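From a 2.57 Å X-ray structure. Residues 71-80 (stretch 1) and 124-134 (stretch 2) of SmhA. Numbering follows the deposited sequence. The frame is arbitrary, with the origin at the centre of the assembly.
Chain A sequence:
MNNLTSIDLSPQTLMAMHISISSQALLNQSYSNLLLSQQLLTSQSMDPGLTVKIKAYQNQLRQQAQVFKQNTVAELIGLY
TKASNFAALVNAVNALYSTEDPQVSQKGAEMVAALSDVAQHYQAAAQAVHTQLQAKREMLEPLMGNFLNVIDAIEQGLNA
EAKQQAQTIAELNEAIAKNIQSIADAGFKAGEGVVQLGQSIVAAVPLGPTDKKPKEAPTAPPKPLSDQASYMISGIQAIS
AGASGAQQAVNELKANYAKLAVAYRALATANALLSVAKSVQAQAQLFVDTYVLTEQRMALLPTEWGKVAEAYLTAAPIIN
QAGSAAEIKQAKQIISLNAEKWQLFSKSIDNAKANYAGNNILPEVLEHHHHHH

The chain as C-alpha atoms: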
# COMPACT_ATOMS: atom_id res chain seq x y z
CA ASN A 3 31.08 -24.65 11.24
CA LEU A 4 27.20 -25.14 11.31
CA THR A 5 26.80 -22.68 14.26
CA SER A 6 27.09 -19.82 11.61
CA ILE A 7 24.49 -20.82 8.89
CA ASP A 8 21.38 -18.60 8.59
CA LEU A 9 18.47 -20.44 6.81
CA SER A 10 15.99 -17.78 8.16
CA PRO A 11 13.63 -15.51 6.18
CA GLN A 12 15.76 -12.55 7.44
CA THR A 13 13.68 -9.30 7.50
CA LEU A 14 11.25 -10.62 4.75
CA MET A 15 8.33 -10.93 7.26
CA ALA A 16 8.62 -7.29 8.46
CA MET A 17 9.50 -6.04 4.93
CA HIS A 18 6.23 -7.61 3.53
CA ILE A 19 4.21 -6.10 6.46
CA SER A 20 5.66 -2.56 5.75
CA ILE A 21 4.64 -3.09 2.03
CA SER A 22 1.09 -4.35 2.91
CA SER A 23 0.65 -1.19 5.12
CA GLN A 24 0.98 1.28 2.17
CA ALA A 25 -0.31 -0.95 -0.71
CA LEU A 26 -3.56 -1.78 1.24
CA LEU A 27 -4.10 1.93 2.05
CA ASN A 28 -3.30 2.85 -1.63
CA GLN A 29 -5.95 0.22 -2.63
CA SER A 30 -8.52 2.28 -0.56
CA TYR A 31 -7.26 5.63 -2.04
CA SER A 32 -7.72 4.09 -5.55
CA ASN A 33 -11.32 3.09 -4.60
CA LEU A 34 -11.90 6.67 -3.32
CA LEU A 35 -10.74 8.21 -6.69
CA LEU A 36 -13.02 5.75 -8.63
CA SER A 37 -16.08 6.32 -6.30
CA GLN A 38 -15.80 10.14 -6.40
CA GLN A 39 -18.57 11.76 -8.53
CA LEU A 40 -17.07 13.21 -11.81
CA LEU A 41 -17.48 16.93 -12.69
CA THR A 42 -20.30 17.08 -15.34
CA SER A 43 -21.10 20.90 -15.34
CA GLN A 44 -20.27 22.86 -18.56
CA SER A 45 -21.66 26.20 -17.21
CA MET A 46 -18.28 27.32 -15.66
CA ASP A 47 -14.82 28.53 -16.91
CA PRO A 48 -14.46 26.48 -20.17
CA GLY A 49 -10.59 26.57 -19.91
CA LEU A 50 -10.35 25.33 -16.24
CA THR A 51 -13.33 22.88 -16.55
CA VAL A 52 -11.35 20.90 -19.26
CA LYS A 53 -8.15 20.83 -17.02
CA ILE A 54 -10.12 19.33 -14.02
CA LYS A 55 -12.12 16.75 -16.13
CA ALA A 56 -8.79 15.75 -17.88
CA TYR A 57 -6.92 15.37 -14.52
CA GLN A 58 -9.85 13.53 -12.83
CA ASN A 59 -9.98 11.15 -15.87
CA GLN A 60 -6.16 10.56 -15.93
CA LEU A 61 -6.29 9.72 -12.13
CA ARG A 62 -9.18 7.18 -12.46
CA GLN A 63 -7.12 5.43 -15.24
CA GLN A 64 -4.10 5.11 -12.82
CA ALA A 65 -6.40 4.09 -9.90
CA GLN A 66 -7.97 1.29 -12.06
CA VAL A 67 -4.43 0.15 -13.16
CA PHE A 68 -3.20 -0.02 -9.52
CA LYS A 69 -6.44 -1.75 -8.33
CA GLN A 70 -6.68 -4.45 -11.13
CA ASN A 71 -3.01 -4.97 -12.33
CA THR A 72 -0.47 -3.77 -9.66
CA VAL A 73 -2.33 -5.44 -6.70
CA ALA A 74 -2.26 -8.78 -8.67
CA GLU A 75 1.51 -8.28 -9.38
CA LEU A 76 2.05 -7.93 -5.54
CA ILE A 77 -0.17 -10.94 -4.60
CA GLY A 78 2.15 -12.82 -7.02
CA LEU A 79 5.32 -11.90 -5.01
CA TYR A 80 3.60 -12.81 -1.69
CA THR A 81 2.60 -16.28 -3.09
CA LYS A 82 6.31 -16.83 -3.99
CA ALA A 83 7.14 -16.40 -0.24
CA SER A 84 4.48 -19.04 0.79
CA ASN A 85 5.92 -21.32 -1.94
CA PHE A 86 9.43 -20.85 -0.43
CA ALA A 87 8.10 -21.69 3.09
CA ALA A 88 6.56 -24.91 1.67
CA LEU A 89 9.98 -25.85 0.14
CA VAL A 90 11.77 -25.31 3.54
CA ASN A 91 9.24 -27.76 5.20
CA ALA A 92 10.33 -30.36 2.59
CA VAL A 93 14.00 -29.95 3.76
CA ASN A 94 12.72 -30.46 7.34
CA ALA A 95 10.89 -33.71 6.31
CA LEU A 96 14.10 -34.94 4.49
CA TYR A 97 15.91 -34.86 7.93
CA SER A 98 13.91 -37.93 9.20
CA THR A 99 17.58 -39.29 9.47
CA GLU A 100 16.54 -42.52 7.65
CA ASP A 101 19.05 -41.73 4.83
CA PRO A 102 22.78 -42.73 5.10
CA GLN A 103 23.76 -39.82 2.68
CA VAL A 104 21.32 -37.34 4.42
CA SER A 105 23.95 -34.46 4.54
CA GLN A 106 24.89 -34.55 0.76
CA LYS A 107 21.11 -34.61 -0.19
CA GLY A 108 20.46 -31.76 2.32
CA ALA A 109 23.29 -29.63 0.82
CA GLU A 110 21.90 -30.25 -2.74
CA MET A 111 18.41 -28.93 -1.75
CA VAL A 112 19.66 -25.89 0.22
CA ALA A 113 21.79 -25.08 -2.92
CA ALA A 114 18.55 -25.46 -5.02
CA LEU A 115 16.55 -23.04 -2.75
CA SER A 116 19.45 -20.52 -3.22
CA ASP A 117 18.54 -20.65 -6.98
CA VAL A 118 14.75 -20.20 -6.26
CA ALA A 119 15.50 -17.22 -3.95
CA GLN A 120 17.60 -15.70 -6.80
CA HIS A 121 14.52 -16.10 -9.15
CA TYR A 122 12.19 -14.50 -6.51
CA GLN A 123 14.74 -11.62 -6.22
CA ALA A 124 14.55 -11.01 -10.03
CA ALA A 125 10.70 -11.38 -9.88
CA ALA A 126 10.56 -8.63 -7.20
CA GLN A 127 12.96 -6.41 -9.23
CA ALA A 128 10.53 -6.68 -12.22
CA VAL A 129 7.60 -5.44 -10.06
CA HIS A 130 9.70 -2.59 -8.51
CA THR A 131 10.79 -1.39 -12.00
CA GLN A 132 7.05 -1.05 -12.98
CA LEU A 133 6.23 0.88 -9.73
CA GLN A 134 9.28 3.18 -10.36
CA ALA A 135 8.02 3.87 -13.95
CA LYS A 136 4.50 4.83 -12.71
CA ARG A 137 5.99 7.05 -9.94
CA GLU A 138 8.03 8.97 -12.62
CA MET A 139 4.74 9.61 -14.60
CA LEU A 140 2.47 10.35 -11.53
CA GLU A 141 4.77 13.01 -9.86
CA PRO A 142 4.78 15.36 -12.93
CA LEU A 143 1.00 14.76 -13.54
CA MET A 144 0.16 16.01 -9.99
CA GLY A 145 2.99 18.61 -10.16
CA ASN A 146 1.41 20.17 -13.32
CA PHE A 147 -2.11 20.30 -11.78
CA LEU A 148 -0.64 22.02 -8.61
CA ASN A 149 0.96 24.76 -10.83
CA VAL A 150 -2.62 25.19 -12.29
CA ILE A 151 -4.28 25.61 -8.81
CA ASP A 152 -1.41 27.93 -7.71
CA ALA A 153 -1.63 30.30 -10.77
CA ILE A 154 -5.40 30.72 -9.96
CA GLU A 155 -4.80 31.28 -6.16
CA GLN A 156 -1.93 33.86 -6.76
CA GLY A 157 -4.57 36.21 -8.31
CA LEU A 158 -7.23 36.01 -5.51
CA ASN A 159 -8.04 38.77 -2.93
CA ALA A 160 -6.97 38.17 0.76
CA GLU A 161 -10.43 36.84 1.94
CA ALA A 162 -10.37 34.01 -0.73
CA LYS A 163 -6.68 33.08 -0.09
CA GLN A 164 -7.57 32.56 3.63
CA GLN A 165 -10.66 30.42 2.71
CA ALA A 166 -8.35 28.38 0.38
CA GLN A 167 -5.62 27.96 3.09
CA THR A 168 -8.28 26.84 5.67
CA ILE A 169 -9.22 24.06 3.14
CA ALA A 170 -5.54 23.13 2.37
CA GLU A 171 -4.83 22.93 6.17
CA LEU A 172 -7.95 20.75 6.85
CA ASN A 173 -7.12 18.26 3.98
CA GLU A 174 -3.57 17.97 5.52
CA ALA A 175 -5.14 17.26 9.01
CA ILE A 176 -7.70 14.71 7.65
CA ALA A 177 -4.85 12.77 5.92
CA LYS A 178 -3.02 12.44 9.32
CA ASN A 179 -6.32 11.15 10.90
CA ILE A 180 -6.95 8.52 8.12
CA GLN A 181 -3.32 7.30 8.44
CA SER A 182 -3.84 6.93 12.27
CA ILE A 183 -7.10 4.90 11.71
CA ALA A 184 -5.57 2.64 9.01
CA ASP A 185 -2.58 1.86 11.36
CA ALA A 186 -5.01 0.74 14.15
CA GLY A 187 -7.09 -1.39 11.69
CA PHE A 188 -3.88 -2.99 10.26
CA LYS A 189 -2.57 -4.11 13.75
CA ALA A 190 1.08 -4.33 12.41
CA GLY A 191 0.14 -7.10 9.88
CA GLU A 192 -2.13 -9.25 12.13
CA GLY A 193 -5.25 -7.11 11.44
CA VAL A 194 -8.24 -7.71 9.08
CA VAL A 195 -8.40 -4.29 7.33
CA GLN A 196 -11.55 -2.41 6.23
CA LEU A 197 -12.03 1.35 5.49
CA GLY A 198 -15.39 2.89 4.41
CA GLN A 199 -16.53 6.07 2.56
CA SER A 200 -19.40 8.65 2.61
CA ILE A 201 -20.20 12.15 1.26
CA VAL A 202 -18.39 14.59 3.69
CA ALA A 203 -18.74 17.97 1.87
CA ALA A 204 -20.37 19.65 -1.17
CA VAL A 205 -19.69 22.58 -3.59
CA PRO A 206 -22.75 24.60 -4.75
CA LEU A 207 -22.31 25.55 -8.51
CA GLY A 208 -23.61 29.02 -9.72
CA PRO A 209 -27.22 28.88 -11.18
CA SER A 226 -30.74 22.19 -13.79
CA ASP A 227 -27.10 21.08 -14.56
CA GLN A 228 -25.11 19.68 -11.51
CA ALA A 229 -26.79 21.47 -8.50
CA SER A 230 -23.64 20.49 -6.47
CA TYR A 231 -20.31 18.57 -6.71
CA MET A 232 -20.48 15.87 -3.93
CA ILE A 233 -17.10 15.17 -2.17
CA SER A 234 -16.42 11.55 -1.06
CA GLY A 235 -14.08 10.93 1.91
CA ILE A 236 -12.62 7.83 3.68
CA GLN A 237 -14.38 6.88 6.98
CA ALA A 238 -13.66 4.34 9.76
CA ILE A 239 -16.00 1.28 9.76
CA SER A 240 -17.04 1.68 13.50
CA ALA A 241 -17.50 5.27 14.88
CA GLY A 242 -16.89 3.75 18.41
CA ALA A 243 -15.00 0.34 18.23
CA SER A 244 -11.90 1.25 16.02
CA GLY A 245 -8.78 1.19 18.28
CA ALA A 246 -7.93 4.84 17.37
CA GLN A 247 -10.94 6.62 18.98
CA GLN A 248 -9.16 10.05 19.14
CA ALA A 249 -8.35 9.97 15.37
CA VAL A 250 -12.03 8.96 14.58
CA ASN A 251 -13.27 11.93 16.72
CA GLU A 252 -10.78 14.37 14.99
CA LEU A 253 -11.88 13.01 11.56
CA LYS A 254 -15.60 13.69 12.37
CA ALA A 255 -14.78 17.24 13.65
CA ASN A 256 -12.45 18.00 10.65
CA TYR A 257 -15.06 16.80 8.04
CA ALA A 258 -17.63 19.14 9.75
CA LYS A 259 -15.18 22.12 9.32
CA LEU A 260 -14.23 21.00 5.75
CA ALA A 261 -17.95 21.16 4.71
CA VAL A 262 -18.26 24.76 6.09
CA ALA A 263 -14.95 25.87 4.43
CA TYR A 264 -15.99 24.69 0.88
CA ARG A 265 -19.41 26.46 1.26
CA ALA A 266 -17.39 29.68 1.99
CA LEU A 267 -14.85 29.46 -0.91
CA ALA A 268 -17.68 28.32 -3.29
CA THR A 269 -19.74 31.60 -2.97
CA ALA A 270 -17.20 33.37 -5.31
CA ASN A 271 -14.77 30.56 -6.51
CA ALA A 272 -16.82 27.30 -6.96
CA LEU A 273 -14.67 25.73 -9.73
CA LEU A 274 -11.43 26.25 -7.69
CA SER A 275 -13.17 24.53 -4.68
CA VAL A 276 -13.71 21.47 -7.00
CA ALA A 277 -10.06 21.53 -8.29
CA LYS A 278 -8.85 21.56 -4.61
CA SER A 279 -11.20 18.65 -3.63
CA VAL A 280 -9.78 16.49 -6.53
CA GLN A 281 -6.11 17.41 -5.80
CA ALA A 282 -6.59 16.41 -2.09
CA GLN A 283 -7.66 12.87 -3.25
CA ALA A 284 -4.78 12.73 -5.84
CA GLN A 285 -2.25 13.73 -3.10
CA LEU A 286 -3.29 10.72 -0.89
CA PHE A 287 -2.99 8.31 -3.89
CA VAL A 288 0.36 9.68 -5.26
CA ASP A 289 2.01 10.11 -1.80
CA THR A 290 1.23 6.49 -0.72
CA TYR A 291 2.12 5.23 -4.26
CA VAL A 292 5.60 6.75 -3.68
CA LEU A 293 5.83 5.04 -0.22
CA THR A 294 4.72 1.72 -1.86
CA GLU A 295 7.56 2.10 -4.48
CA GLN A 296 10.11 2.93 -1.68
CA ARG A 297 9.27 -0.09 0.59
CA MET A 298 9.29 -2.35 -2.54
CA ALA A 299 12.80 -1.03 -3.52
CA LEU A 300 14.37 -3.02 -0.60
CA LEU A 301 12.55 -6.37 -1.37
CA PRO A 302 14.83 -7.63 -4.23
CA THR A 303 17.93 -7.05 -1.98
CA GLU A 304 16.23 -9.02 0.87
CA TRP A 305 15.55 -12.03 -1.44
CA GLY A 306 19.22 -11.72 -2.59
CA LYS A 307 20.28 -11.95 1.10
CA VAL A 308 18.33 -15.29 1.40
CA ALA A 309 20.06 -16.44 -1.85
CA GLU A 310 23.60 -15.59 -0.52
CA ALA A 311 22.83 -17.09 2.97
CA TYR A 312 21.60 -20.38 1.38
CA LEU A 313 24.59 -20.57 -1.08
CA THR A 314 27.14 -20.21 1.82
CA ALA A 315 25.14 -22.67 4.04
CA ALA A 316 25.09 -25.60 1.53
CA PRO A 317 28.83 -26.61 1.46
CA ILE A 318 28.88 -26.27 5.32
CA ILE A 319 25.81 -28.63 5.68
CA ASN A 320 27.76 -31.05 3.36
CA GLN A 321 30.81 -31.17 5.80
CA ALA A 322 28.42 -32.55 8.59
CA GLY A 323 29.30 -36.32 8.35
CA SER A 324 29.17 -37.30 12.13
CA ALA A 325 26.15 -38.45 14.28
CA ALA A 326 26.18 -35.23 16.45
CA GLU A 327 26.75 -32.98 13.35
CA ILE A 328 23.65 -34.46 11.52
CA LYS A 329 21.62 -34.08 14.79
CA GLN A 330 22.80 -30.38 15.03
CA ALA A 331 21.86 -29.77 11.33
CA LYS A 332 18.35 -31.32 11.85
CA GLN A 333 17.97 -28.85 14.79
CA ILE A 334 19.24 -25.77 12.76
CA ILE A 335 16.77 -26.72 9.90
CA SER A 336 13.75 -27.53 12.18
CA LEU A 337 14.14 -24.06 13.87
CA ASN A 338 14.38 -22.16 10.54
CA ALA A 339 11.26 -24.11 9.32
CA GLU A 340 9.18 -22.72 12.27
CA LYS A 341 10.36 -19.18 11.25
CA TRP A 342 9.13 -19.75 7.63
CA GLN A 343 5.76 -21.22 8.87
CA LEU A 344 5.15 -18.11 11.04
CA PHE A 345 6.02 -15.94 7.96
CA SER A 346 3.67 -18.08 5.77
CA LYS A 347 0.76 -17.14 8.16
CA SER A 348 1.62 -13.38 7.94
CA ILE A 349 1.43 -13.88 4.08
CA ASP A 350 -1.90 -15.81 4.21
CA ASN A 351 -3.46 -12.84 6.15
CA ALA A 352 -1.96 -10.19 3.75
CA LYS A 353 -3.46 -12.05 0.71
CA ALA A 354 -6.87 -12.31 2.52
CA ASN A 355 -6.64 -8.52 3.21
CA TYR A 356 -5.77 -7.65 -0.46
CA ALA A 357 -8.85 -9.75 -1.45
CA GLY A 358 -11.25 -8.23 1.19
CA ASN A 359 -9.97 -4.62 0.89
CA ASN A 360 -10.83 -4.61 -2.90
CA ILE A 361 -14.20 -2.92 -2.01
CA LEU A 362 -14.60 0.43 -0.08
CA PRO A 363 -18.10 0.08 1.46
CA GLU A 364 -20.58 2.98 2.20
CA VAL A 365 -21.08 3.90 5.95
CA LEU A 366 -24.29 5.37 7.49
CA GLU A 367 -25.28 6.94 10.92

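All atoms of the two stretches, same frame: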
# COMPACT_ATOMS: atom_id res chain seq x y z
N ASN A 71 -4.31 -4.39 -11.87
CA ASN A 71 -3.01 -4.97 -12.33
C ASN A 71 -1.96 -5.03 -11.21
O ASN A 71 -1.49 -6.14 -10.90
CB ASN A 71 -2.47 -4.23 -13.55
CG ASN A 71 -3.41 -4.31 -14.74
OD1 ASN A 71 -4.58 -4.68 -14.59
ND2 ASN A 71 -2.92 -3.99 -15.93
N THR A 72 -1.57 -3.88 -10.66
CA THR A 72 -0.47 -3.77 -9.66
C THR A 72 -0.77 -4.60 -8.40
O THR A 72 0.17 -5.21 -7.85
CB THR A 72 -0.19 -2.32 -9.28
OG1 THR A 72 -0.33 -1.48 -10.44
CG2 THR A 72 1.18 -2.15 -8.70
N VAL A 73 -2.00 -4.63 -7.91
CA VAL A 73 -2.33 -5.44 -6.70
C VAL A 73 -2.06 -6.92 -7.01
O VAL A 73 -1.49 -7.60 -6.16
CB VAL A 73 -3.78 -5.22 -6.22
CG1 VAL A 73 -4.19 -6.26 -5.18
CG2 VAL A 73 -3.98 -3.82 -5.66
N ALA A 74 -2.44 -7.38 -8.21
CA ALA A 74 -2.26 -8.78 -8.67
C ALA A 74 -0.76 -9.08 -8.74
O ALA A 74 -0.35 -10.15 -8.26
CB ALA A 74 -2.96 -9.02 -9.98
N GLU A 75 0.03 -8.15 -9.30
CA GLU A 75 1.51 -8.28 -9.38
C GLU A 75 2.05 -8.54 -7.96
O GLU A 75 2.86 -9.47 -7.82
CB GLU A 75 2.15 -7.03 -9.99
CG GLU A 75 1.82 -6.73 -11.44
CD GLU A 75 2.68 -7.40 -12.50
OE1 GLU A 75 2.09 -8.03 -13.41
OE2 GLU A 75 3.93 -7.23 -12.45
N LEU A 76 1.60 -7.78 -6.95
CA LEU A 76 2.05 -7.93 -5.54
C LEU A 76 1.61 -9.28 -4.98
O LEU A 76 2.45 -9.98 -4.39
CB LEU A 76 1.49 -6.79 -4.69
CG LEU A 76 2.12 -5.42 -4.92
CD1 LEU A 76 1.33 -4.29 -4.28
CD2 LEU A 76 3.55 -5.42 -4.40
N ILE A 77 0.34 -9.65 -5.12
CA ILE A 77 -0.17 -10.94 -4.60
C ILE A 77 0.72 -12.06 -5.15
O ILE A 77 0.95 -13.06 -4.44
CB ILE A 77 -1.66 -11.15 -4.94
CG1 ILE A 77 -2.53 -10.08 -4.27
CG2 ILE A 77 -2.09 -12.56 -4.54
CD1 ILE A 77 -4.02 -10.23 -4.56
N GLY A 78 1.21 -11.89 -6.38
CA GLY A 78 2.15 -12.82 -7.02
C GLY A 78 3.43 -12.99 -6.22
O GLY A 78 3.82 -14.13 -5.99
N LEU A 79 4.05 -11.89 -5.80
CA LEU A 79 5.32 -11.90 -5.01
C LEU A 79 5.08 -12.52 -3.63
O LEU A 79 6.03 -13.15 -3.11
CB LEU A 79 5.87 -10.49 -4.82
CG LEU A 79 6.42 -9.81 -6.06
CD1 LEU A 79 6.93 -8.42 -5.71
CD2 LEU A 79 7.49 -10.65 -6.76
N TYR A 80 3.92 -12.26 -3.03
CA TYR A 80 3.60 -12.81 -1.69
C TYR A 80 3.50 -14.34 -1.81
O TYR A 80 4.09 -15.04 -0.98
CB TYR A 80 2.32 -12.17 -1.13
CG TYR A 80 2.44 -10.77 -0.56
CD1 TYR A 80 2.66 -9.68 -1.38
CD2 TYR A 80 2.25 -10.52 0.79
CE1 TYR A 80 2.75 -8.39 -0.88
CE2 TYR A 80 2.31 -9.23 1.31
CZ TYR A 80 2.56 -8.16 0.47
OH TYR A 80 2.63 -6.88 0.95
N ALA A 124 14.73 -11.56 -8.66
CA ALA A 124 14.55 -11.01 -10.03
C ALA A 124 13.07 -10.73 -10.29
O ALA A 124 12.79 -9.73 -10.99
CB ALA A 124 15.13 -11.96 -11.05
N ALA A 125 12.16 -11.54 -9.74
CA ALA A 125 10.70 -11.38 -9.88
C ALA A 125 10.29 -10.08 -9.19
O ALA A 125 9.49 -9.32 -9.76
CB ALA A 125 9.97 -12.55 -9.27
N ALA A 126 10.81 -9.85 -7.99
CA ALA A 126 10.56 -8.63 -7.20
C ALA A 126 11.14 -7.44 -7.95
O ALA A 126 10.45 -6.41 -8.06
CB ALA A 126 11.15 -8.78 -5.83
N GLN A 127 12.36 -7.55 -8.48
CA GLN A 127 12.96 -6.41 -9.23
C GLN A 127 12.00 -5.98 -10.34
O GLN A 127 11.76 -4.77 -10.47
CB GLN A 127 14.32 -6.75 -9.85
CG GLN A 127 15.10 -5.50 -10.27
CD GLN A 127 15.55 -4.69 -9.08
OE1 GLN A 127 16.24 -5.18 -8.19
NE2 GLN A 127 15.17 -3.43 -9.08
N ALA A 128 11.44 -6.94 -11.08
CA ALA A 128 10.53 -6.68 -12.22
C ALA A 128 9.35 -5.83 -11.77
O ALA A 128 8.99 -4.87 -12.48
CB ALA A 128 10.06 -7.98 -12.84
N VAL A 129 8.76 -6.17 -10.63
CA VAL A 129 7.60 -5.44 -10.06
C VAL A 129 8.04 -4.04 -9.63
O VAL A 129 7.30 -3.08 -9.91
CB VAL A 129 6.97 -6.22 -8.89
CG1 VAL A 129 5.99 -5.36 -8.13
CG2 VAL A 129 6.30 -7.50 -9.36
N HIS A 130 9.20 -3.91 -8.97
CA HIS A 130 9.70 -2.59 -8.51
C HIS A 130 9.94 -1.67 -9.71
O HIS A 130 9.62 -0.47 -9.61
CB HIS A 130 10.99 -2.71 -7.70
CG HIS A 130 11.50 -1.38 -7.27
ND1 HIS A 130 12.52 -0.71 -7.93
CD2 HIS A 130 11.08 -0.55 -6.29
CE1 HIS A 130 12.74 0.44 -7.34
NE2 HIS A 130 11.87 0.57 -6.33
N THR A 131 10.49 -2.19 -10.80
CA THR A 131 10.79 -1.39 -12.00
C THR A 131 9.48 -0.81 -12.55
O THR A 131 9.52 0.35 -13.01
CB THR A 131 11.62 -2.18 -13.00
OG1 THR A 131 12.80 -2.62 -12.34
CG2 THR A 131 11.99 -1.36 -14.21
N GLN A 132 8.37 -1.55 -12.51
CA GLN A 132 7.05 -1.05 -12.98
C GLN A 132 6.56 0.06 -12.04
O GLN A 132 6.07 1.08 -12.54
CB GLN A 132 6.01 -2.17 -13.11
CG GLN A 132 6.05 -2.91 -14.43
CD GLN A 132 5.01 -4.01 -14.48
OE1 GLN A 132 4.08 -4.07 -13.67
NE2 GLN A 132 5.12 -4.88 -15.48
N LEU A 133 6.67 -0.12 -10.73
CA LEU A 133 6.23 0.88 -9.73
C LEU A 133 7.03 2.18 -9.92
O LEU A 133 6.44 3.26 -9.85
CB LEU A 133 6.43 0.30 -8.32
CG LEU A 133 5.38 -0.73 -7.89
CD1 LEU A 133 5.78 -1.38 -6.59
CD2 LEU A 133 4.03 -0.05 -7.75
N GLN A 134 8.34 2.05 -10.16
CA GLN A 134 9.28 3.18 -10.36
C GLN A 134 8.86 3.97 -11.60
O GLN A 134 8.86 5.21 -11.54
CB GLN A 134 10.70 2.62 -10.47
CG GLN A 134 11.79 3.64 -10.26
CD GLN A 134 13.15 2.99 -10.36
OE1 GLN A 134 13.76 2.62 -9.36
NE2 GLN A 134 13.59 2.76 -11.59

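Two helical segments of SmhA, each part of a longer helix, run past one another nearly antiparallel. Their N-to-C directions differ by 161° and their axes approach to 10.3 Å, so the space between them is filled by side chains rather than by close contact of the backbones. The antiparallel course sets the register: Thr72 lies across from Leu133, Glu75 from Val129 and Leu79 from Ala126.

The most pronounced bump on the first helix is Leu79. Its CA-to-CB bond points toward the partner, and its m,t rotamer extends the isobutyl group into a shallow hollow floored by Ala125 and Ala126. Alanine suits this place because a lone methyl group leaves the backbone accessible: Leu79 CD2 comes within 3.6 Å of Ala126 N and 3.8 Å of Ala125 C, closer than it comes to either methyl (4.0 Å from Leu79 CD2 to Ala125 CB, 4.2 Å to Ala126 CB). The leucine tip therefore rests on the main chain between the two alanines. Here the CA atoms of Leu79 and Ala126 are 6.6 Å apart, the shortest of the three register distances.

Val129 is the answering bump on the second helix. It also points toward its partner, and its branched side chain fits among Glu75, Leu76 and Leu79. Leu79 CD1 packs against Val129 CG2 at 3.8 Å, while Leu76 CD2 meets Val129 CG1 more loosely at 4.5 Å. Leu76 leaves its helix sideways, but its end comes nearer, allowing a long side chain to contribute from the flank. A compact, beta-branched valine fills this space with methyl groups held close to its own backbone.

Glu75 borders this apolar patch. Its CA-to-CB bond points toward the second helix, and its chain places Glu75 OE2 3.9 Å from Val129 CG2 and 3.4 Å from Gln132 OE1. At this partly exposed position the carboxylate can remain accessible to solvent while the side chain covers part of the valine. The glutamine amide is probably turned over in the model, so the polar approach cannot be assigned with confidence.

Farther along, the helices stand wider apart, with 8.2 Å between the CA atoms of Thr72 and Leu133. Leu133 helps span the gap: it too starts sideways, but its end turns nearer, and Leu133 CD2 reaches Thr72 CG2 at 3.7 Å. Threonine suits this partly exposed position by offering a methyl group for apolar packing alongside its hydroxyl.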